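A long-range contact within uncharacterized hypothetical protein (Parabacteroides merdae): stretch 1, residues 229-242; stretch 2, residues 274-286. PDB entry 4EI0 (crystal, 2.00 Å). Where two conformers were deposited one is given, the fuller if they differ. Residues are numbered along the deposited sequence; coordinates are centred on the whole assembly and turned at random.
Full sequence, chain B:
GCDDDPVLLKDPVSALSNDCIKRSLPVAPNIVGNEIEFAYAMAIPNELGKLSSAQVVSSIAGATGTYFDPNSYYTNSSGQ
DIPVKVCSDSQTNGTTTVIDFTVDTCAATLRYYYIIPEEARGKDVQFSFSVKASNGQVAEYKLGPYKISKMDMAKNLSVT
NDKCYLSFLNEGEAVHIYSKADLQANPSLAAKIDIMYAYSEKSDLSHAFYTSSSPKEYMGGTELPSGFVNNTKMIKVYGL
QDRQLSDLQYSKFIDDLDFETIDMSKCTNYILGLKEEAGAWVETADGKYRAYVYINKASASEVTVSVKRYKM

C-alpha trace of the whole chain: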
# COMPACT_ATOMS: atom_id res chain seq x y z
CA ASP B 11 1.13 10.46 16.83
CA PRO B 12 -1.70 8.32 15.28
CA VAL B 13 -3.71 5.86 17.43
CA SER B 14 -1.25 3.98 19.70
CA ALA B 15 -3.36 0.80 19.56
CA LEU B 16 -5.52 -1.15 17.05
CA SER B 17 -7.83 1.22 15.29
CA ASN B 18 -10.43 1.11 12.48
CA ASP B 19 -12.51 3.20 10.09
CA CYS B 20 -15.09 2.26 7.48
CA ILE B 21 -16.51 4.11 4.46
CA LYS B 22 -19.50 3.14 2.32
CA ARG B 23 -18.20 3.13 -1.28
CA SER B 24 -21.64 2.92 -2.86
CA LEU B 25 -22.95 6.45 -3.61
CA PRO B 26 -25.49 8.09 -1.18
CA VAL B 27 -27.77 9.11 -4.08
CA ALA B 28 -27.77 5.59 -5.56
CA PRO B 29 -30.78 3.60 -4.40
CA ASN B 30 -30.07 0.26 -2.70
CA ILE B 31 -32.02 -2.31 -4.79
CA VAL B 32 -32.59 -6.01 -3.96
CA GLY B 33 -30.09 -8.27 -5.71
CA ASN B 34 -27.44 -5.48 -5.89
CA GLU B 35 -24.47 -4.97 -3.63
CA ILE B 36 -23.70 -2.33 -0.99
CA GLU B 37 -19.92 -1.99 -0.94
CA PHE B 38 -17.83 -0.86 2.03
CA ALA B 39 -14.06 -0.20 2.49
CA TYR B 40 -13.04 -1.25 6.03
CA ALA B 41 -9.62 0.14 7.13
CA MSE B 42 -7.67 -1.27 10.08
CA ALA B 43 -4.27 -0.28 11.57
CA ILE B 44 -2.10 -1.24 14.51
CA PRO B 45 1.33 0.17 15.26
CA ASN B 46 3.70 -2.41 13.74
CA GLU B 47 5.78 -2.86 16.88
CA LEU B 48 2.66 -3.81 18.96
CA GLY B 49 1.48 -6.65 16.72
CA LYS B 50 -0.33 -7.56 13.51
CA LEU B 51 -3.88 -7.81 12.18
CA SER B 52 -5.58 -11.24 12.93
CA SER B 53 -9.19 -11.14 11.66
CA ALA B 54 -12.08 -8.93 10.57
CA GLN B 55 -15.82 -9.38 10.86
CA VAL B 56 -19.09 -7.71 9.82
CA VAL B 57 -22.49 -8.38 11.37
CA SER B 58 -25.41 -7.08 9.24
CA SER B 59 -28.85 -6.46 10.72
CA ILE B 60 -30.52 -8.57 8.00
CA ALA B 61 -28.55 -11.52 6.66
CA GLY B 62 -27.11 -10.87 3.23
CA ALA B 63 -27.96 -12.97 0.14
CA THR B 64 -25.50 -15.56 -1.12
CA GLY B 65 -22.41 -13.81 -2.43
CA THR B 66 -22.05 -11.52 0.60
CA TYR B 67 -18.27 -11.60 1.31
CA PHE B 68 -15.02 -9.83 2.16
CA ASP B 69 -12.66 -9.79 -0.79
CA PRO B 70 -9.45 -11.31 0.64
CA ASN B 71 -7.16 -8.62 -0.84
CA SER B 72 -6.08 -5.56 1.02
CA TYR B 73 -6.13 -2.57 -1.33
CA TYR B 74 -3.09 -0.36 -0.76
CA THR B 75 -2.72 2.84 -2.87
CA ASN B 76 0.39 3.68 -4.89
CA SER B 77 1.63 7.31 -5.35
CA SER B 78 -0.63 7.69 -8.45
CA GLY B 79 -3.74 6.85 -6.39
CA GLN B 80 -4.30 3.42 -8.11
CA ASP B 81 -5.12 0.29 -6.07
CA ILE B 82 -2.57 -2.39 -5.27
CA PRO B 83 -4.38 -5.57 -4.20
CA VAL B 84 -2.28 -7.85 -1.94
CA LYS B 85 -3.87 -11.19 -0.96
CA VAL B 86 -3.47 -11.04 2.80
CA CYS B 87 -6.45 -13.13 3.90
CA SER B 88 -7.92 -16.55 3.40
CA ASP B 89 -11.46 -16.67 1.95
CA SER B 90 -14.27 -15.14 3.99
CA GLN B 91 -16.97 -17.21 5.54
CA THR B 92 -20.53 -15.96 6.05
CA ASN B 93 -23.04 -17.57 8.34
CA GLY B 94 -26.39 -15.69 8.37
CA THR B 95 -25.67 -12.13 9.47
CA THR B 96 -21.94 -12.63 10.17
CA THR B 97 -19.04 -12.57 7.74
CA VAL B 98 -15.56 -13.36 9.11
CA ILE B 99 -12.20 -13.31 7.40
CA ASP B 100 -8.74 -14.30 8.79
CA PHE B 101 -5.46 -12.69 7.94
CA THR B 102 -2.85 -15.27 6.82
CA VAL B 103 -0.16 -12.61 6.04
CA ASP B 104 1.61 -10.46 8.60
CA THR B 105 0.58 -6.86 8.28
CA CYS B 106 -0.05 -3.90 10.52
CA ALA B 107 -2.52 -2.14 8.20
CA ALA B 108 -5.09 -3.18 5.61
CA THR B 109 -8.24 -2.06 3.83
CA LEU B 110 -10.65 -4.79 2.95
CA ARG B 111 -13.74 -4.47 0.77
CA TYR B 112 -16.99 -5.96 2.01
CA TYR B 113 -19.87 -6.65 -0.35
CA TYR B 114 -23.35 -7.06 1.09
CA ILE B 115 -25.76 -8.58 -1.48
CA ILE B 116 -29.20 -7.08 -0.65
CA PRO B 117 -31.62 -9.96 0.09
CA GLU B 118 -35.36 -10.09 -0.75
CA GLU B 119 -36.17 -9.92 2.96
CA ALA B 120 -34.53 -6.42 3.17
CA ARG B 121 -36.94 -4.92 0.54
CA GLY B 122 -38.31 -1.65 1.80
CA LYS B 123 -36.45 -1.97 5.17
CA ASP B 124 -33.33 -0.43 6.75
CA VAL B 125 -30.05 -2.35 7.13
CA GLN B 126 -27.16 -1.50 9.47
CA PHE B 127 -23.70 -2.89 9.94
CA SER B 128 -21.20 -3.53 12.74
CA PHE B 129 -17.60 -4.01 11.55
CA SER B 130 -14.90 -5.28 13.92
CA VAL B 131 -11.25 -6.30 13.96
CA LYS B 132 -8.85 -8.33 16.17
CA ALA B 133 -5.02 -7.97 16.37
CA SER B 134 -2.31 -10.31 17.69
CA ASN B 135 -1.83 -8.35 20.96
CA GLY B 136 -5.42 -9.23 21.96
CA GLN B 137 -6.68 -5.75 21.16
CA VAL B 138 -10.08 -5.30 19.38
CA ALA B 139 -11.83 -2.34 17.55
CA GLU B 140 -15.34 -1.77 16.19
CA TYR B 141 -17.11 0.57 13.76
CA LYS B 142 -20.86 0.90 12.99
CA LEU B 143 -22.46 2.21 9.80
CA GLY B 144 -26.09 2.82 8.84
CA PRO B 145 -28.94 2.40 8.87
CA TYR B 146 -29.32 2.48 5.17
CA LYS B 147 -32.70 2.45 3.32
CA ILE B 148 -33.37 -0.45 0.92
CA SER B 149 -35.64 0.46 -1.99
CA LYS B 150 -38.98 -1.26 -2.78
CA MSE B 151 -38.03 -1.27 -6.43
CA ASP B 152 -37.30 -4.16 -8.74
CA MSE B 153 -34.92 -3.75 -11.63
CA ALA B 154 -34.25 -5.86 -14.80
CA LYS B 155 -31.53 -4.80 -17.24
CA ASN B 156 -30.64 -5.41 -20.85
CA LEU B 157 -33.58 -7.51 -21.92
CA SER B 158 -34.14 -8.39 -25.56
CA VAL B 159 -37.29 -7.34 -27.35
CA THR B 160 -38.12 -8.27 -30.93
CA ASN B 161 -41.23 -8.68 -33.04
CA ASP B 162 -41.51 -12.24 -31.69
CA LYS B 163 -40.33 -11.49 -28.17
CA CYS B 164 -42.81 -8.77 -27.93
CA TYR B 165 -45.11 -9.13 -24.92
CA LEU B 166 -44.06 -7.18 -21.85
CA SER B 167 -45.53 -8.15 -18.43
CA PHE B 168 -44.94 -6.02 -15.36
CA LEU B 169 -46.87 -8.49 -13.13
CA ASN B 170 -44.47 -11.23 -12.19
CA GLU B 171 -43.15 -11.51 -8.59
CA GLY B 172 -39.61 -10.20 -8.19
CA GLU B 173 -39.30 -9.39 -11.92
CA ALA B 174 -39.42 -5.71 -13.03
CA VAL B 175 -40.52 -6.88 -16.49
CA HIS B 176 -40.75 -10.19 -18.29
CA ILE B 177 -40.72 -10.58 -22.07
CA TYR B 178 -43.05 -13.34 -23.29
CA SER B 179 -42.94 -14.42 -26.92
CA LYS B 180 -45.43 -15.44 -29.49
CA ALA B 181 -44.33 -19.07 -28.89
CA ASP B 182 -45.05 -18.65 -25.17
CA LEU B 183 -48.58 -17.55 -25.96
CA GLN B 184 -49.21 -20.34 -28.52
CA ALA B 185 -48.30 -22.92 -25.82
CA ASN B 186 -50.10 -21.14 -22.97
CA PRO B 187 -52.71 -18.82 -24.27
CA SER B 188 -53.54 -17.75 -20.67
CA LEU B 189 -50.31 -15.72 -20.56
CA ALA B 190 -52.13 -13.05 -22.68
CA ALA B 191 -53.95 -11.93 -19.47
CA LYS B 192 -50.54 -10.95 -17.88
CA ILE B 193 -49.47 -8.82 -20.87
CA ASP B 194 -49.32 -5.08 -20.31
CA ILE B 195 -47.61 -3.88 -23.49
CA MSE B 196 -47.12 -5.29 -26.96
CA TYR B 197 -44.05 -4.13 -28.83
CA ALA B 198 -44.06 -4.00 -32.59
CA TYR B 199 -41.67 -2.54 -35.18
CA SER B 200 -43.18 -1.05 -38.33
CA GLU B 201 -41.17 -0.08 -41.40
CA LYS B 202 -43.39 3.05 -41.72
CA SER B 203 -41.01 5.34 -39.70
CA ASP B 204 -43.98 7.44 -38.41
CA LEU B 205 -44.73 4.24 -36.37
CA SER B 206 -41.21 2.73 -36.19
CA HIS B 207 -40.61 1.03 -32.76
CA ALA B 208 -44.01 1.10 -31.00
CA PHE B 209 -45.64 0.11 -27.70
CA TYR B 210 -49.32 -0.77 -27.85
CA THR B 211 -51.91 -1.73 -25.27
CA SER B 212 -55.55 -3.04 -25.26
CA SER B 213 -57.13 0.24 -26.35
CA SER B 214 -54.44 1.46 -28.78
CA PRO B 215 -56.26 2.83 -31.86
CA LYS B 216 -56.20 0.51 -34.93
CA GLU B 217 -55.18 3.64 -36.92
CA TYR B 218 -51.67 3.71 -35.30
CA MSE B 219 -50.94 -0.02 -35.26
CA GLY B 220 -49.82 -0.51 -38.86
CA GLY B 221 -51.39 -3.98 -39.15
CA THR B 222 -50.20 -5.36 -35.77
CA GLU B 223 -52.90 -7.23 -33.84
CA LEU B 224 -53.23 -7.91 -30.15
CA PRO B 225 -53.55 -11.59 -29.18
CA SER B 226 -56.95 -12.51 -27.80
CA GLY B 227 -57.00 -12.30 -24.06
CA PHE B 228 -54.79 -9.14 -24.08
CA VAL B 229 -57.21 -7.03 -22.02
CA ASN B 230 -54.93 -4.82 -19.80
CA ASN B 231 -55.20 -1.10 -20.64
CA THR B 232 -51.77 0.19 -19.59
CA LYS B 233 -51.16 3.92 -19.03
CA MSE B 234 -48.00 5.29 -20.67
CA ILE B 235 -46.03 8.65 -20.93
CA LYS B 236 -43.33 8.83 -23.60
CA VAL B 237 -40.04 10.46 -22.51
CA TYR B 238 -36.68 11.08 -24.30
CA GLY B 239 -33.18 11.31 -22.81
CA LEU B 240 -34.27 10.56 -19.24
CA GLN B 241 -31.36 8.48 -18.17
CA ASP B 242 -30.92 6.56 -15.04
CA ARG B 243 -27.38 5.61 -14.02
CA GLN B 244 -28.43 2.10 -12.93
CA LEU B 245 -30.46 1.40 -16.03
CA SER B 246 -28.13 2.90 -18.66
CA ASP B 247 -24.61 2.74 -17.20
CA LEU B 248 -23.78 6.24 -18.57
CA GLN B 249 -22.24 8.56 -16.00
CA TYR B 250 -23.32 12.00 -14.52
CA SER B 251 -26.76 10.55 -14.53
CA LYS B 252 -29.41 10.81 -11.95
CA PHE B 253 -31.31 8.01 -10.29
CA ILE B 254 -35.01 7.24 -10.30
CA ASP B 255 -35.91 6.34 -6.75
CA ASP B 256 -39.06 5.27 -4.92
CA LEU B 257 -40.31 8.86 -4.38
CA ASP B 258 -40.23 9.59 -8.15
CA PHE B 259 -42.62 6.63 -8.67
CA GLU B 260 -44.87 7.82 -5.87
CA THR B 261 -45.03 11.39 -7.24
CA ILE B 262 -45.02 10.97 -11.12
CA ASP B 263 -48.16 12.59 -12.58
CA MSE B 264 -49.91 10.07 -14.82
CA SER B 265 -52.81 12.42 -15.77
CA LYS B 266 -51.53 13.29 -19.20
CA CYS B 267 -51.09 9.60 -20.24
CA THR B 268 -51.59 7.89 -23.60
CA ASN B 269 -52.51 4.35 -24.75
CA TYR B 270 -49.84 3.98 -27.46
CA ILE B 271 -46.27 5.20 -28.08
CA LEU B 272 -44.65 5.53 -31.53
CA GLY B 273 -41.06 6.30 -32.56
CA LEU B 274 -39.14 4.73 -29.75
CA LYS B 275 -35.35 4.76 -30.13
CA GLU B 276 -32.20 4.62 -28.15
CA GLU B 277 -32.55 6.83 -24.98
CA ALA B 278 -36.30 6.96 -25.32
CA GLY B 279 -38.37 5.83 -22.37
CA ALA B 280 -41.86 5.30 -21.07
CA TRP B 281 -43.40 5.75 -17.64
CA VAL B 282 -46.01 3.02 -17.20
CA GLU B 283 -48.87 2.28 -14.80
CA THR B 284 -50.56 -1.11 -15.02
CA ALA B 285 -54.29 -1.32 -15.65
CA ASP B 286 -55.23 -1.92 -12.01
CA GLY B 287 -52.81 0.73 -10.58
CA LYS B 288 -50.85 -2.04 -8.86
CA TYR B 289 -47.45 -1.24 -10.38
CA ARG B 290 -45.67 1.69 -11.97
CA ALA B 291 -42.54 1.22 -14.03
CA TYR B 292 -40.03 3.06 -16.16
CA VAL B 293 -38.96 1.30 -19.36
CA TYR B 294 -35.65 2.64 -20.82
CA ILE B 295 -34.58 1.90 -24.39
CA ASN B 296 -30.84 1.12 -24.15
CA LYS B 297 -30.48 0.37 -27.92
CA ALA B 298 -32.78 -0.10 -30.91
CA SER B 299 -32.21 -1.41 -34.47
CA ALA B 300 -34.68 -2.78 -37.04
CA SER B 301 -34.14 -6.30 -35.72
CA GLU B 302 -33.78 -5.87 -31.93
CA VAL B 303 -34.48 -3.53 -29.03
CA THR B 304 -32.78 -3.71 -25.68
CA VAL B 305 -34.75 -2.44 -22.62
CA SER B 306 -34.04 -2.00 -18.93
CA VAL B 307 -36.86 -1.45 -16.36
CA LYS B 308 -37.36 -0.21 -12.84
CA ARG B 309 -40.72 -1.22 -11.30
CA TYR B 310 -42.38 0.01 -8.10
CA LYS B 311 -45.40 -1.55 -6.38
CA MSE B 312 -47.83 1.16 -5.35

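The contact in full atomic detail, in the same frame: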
# COMPACT_ATOMS: atom_id res chain seq x y z
N VAL B 229 -56.15 -7.93 -22.48
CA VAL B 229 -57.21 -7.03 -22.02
C VAL B 229 -56.70 -5.86 -21.12
O VAL B 229 -57.41 -4.91 -20.87
CB VAL B 229 -58.24 -7.85 -21.24
CG1 VAL B 229 -58.96 -8.83 -22.16
CG2 VAL B 229 -57.54 -8.60 -20.11
N ASN B 230 -55.46 -5.91 -20.64
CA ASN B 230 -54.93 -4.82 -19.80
C ASN B 230 -54.74 -3.50 -20.56
O ASN B 230 -54.08 -3.45 -21.60
CB ASN B 230 -53.61 -5.22 -19.16
CG ASN B 230 -53.76 -6.35 -18.20
OD1 ASN B 230 -54.88 -6.68 -17.82
ND2 ASN B 230 -52.65 -6.95 -17.77
N ASN B 231 -55.35 -2.43 -20.05
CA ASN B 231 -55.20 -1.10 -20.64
C ASN B 231 -54.14 -0.27 -19.87
O ASN B 231 -54.43 0.40 -18.90
CB ASN B 231 -56.54 -0.38 -20.68
CG ASN B 231 -56.51 0.83 -21.58
OD1 ASN B 231 -55.56 1.06 -22.35
ND2 ASN B 231 -57.52 1.65 -21.45
N THR B 232 -52.90 -0.41 -20.28
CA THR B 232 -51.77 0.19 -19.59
C THR B 232 -51.68 1.69 -19.88
O THR B 232 -51.91 2.10 -21.00
CB THR B 232 -50.48 -0.53 -20.05
OG1 THR B 232 -50.62 -1.92 -19.76
CG2 THR B 232 -49.25 -0.00 -19.32
N LYS B 233 -51.39 2.49 -18.86
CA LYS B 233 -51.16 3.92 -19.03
C LYS B 233 -49.69 4.19 -19.28
O LYS B 233 -48.84 3.64 -18.58
CB LYS B 233 -51.53 4.68 -17.75
CG LYS B 233 -53.01 4.65 -17.40
CD LYS B 233 -53.23 5.42 -16.09
CE LYS B 233 -54.71 5.69 -15.83
NZ LYS B 233 -55.46 4.42 -15.96
N MSE B 234 -49.39 5.05 -20.24
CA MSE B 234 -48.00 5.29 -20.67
C MSE B 234 -47.74 6.78 -20.96
O MSE B 234 -48.63 7.46 -21.47
CB MSE B 234 -47.77 4.54 -22.00
CG MSE B 234 -47.71 3.06 -21.91
SE MSE B 234 -47.53 2.36 -23.71
CE MSE B 234 -49.40 2.17 -24.23
N ILE B 235 -46.52 7.25 -20.65
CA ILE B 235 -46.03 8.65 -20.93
C ILE B 235 -44.65 8.52 -21.56
O ILE B 235 -43.74 7.92 -20.97
CB ILE B 235 -45.95 9.48 -19.64
CG1 ILE B 235 -47.37 9.65 -19.03
CG2 ILE B 235 -45.24 10.84 -19.83
CD1 ILE B 235 -47.38 10.34 -17.67
N LYS B 236 -44.55 8.94 -22.81
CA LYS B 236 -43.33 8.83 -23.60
C LYS B 236 -42.38 9.92 -23.10
O LYS B 236 -42.80 11.07 -22.86
CB LYS B 236 -43.64 9.05 -25.07
CG LYS B 236 -42.47 8.86 -26.03
CD LYS B 236 -42.85 9.43 -27.40
CE LYS B 236 -41.92 8.99 -28.52
NZ LYS B 236 -42.54 9.46 -29.83
N VAL B 237 -41.11 9.57 -22.96
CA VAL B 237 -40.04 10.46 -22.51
C VAL B 237 -38.84 10.28 -23.46
O VAL B 237 -38.74 9.23 -24.08
CB VAL B 237 -39.58 10.05 -21.10
CG1 VAL B 237 -38.34 10.85 -20.71
CG2 VAL B 237 -40.68 10.31 -20.09
N TYR B 238 -37.92 11.24 -23.54
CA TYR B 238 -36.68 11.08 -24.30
C TYR B 238 -35.50 11.62 -23.50
O TYR B 238 -35.55 12.73 -22.99
CB TYR B 238 -36.81 11.81 -25.66
CG TYR B 238 -35.62 11.62 -26.58
CD1 TYR B 238 -35.28 10.34 -26.98
CD2 TYR B 238 -34.83 12.70 -27.04
CE1 TYR B 238 -34.18 10.12 -27.80
CE2 TYR B 238 -33.73 12.48 -27.87
CZ TYR B 238 -33.42 11.18 -28.24
OH TYR B 238 -32.35 10.89 -29.05
N GLY B 239 -34.41 10.85 -23.42
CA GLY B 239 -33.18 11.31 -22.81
C GLY B 239 -33.23 11.36 -21.30
O GLY B 239 -32.43 12.06 -20.71
N LEU B 240 -34.18 10.66 -20.69
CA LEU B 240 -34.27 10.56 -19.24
C LEU B 240 -33.48 9.35 -18.79
O LEU B 240 -33.91 8.21 -18.91
CB LEU B 240 -35.71 10.48 -18.72
CG LEU B 240 -35.82 10.27 -17.20
CD1 LEU B 240 -35.29 11.52 -16.54
CD2 LEU B 240 -37.23 10.02 -16.72
N GLN B 241 -32.29 9.59 -18.30
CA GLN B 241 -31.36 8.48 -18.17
C GLN B 241 -31.28 8.20 -16.69
O GLN B 241 -31.53 9.04 -15.85
CB GLN B 241 -30.01 8.73 -18.87
CG GLN B 241 -30.19 8.71 -20.40
CD GLN B 241 -28.90 8.73 -21.24
OE1 GLN B 241 -28.67 7.83 -22.04
NE2 GLN B 241 -28.09 9.77 -21.09
N ASP B 242 -31.04 6.96 -16.39
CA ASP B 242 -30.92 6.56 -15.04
C ASP B 242 -29.58 5.82 -15.02
O ASP B 242 -29.29 5.00 -15.90
CB ASP B 242 -32.11 5.67 -14.71
CG ASP B 242 -31.98 5.01 -13.36
OD1 ASP B 242 -31.11 4.15 -13.20
OD2 ASP B 242 -32.74 5.40 -12.45
N LEU B 274 -40.15 5.00 -30.72
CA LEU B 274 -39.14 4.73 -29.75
C LEU B 274 -37.76 4.58 -30.41
O LEU B 274 -37.66 4.15 -31.54
CB LEU B 274 -39.50 3.48 -28.98
CG LEU B 274 -40.66 3.67 -28.03
CD1 LEU B 274 -41.19 2.28 -27.66
CD2 LEU B 274 -40.27 4.48 -26.82
N LYS B 275 -36.71 4.91 -29.67
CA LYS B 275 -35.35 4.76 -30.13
C LYS B 275 -34.46 4.77 -28.95
O LYS B 275 -34.92 4.93 -27.83
CB LYS B 275 -34.99 5.89 -31.08
CG LYS B 275 -35.24 7.31 -30.55
CD LYS B 275 -34.86 8.38 -31.56
CE LYS B 275 -35.85 9.53 -31.54
NZ LYS B 275 -35.50 10.48 -32.60
N GLU B 276 -33.17 4.58 -29.18
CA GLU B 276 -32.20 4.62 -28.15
C GLU B 276 -32.38 5.91 -27.31
O GLU B 276 -32.53 6.99 -27.85
CB GLU B 276 -30.83 4.56 -28.79
CG GLU B 276 -29.68 4.57 -27.79
CD GLU B 276 -28.35 4.16 -28.42
OE1 GLU B 276 -28.34 3.67 -29.57
OE2 GLU B 276 -27.31 4.31 -27.75
N GLU B 277 -32.40 5.75 -25.99
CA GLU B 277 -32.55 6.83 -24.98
C GLU B 277 -33.99 7.24 -24.76
O GLU B 277 -34.27 7.99 -23.84
CB GLU B 277 -31.69 8.08 -25.26
CG GLU B 277 -30.20 7.82 -25.17
CD GLU B 277 -29.37 9.12 -25.02
OE1 GLU B 277 -29.76 10.06 -24.27
OE2 GLU B 277 -28.31 9.21 -25.66
N ALA B 278 -34.90 6.74 -25.58
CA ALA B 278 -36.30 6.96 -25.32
C ALA B 278 -36.72 6.17 -24.08
O ALA B 278 -35.98 5.35 -23.54
CB ALA B 278 -37.17 6.62 -26.55
N GLY B 279 -37.89 6.48 -23.57
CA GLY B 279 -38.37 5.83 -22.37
C GLY B 279 -39.88 5.94 -22.28
O GLY B 279 -40.50 6.69 -23.05
N ALA B 280 -40.45 5.22 -21.32
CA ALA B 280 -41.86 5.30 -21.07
C ALA B 280 -42.15 5.07 -19.60
O ALA B 280 -41.73 4.04 -19.01
CB ALA B 280 -42.57 4.28 -21.90
N TRP B 281 -42.81 6.01 -18.97
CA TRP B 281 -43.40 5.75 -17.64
C TRP B 281 -44.67 4.98 -17.85
O TRP B 281 -45.46 5.34 -18.69
CB TRP B 281 -43.77 7.01 -16.93
CG TRP B 281 -42.60 7.89 -16.57
CD1 TRP B 281 -42.17 9.02 -17.23
CD2 TRP B 281 -41.75 7.78 -15.41
NE1 TRP B 281 -41.12 9.59 -16.58
CE2 TRP B 281 -40.81 8.89 -15.48
CE3 TRP B 281 -41.65 6.90 -14.36
CZ2 TRP B 281 -39.85 9.10 -14.53
CZ3 TRP B 281 -40.64 7.10 -13.42
CH2 TRP B 281 -39.76 8.18 -13.51
N VAL B 282 -44.90 3.96 -17.03
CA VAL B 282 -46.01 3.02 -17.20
C VAL B 282 -46.75 2.88 -15.89
O VAL B 282 -46.13 2.88 -14.83
CB VAL B 282 -45.46 1.66 -17.65
CG1 VAL B 282 -46.49 0.57 -17.59
CG2 VAL B 282 -44.90 1.80 -19.06
N GLU B 283 -48.07 2.73 -15.96
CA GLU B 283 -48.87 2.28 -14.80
C GLU B 283 -49.79 1.18 -15.27
O GLU B 283 -50.47 1.35 -16.28
CB GLU B 283 -49.68 3.43 -14.20
CG GLU B 283 -50.49 3.05 -12.94
CD GLU B 283 -51.26 4.23 -12.38
OE1 GLU B 283 -50.63 5.07 -11.72
OE2 GLU B 283 -52.46 4.37 -12.66
N THR B 284 -49.80 0.05 -14.56
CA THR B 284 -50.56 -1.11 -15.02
C THR B 284 -52.03 -0.84 -14.82
O THR B 284 -52.42 0.03 -13.99
CB THR B 284 -50.19 -2.40 -14.30
OG1 THR B 284 -50.29 -2.22 -12.90
CG2 THR B 284 -48.76 -2.77 -14.58
N ALA B 285 -52.86 -1.60 -15.55
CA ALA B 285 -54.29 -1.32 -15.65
C ALA B 285 -54.96 -1.10 -14.28
O ALA B 285 -55.77 -0.19 -14.12
CB ALA B 285 -54.99 -2.46 -16.40
N ASP B 286 -54.61 -1.92 -13.32
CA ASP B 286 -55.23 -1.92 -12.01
C ASP B 286 -54.57 -0.94 -11.03
O ASP B 286 -54.98 -0.86 -9.89
CB ASP B 286 -55.15 -3.34 -11.42
CG ASP B 286 -53.71 -3.99 -11.57
OD1 ASP B 286 -52.73 -3.36 -12.04
OD2 ASP B 286 -53.56 -5.18 -11.20
O HOH W 1 -51.73 -2.92 -17.41
O HOH W 2 -54.01 2.47 -13.82
O HOH W 3 -31.46 8.55 -29.55
O HOH W 4 -35.79 8.59 -21.76

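Strands 233-238 and 278-283 pair antiparallel, their N-to-C directions 150° apart. Stretch 2 enters through a type II turn, K275 to A278, closed by A278 N to K275 O (2.9 Å). The Y238 ring packs against this turn: E276 O meets its edge, 3.5 Å from Y238 CE1, and water 3 links Y238 OH to the same carbonyl. E277, at positive phi, accepts from G239 N at its O (2.9 Å), extending the ladder one step past the strands; water 4 donates to E277 O and accepts from L240 N. A278 CB packs against Y238 CD1 (4.2 Å). G279 pairs with V237 through N to O and O to N bonds, both 2.9 Å. A280, opposite K236, makes no such bond, but its CA lies 3.2 Å from I235 O, a CA-H...O contact. W281 repeats the two-way pairing with I235, and its indole, on the face shared with I235 and V237, runs toward L240: CD1 is 3.5 Å from V237 CG2, and CZ2 is 3.5 Å from L240 CD2. On the other face, V282 CG1 touches T232 CG2 (3.3 Å). E283 closes the ladder with K233 (E283 N to K233 O, 2.9 Å); water 2 lies within hydrogen-bonding reach of both E283 OE2 and K233 NZ, 4.5 Å apart, beyond a salt bridge. A285 CB reaches N231 N (3.7 Å), while water 1 bridges A285 N and T232 OG1.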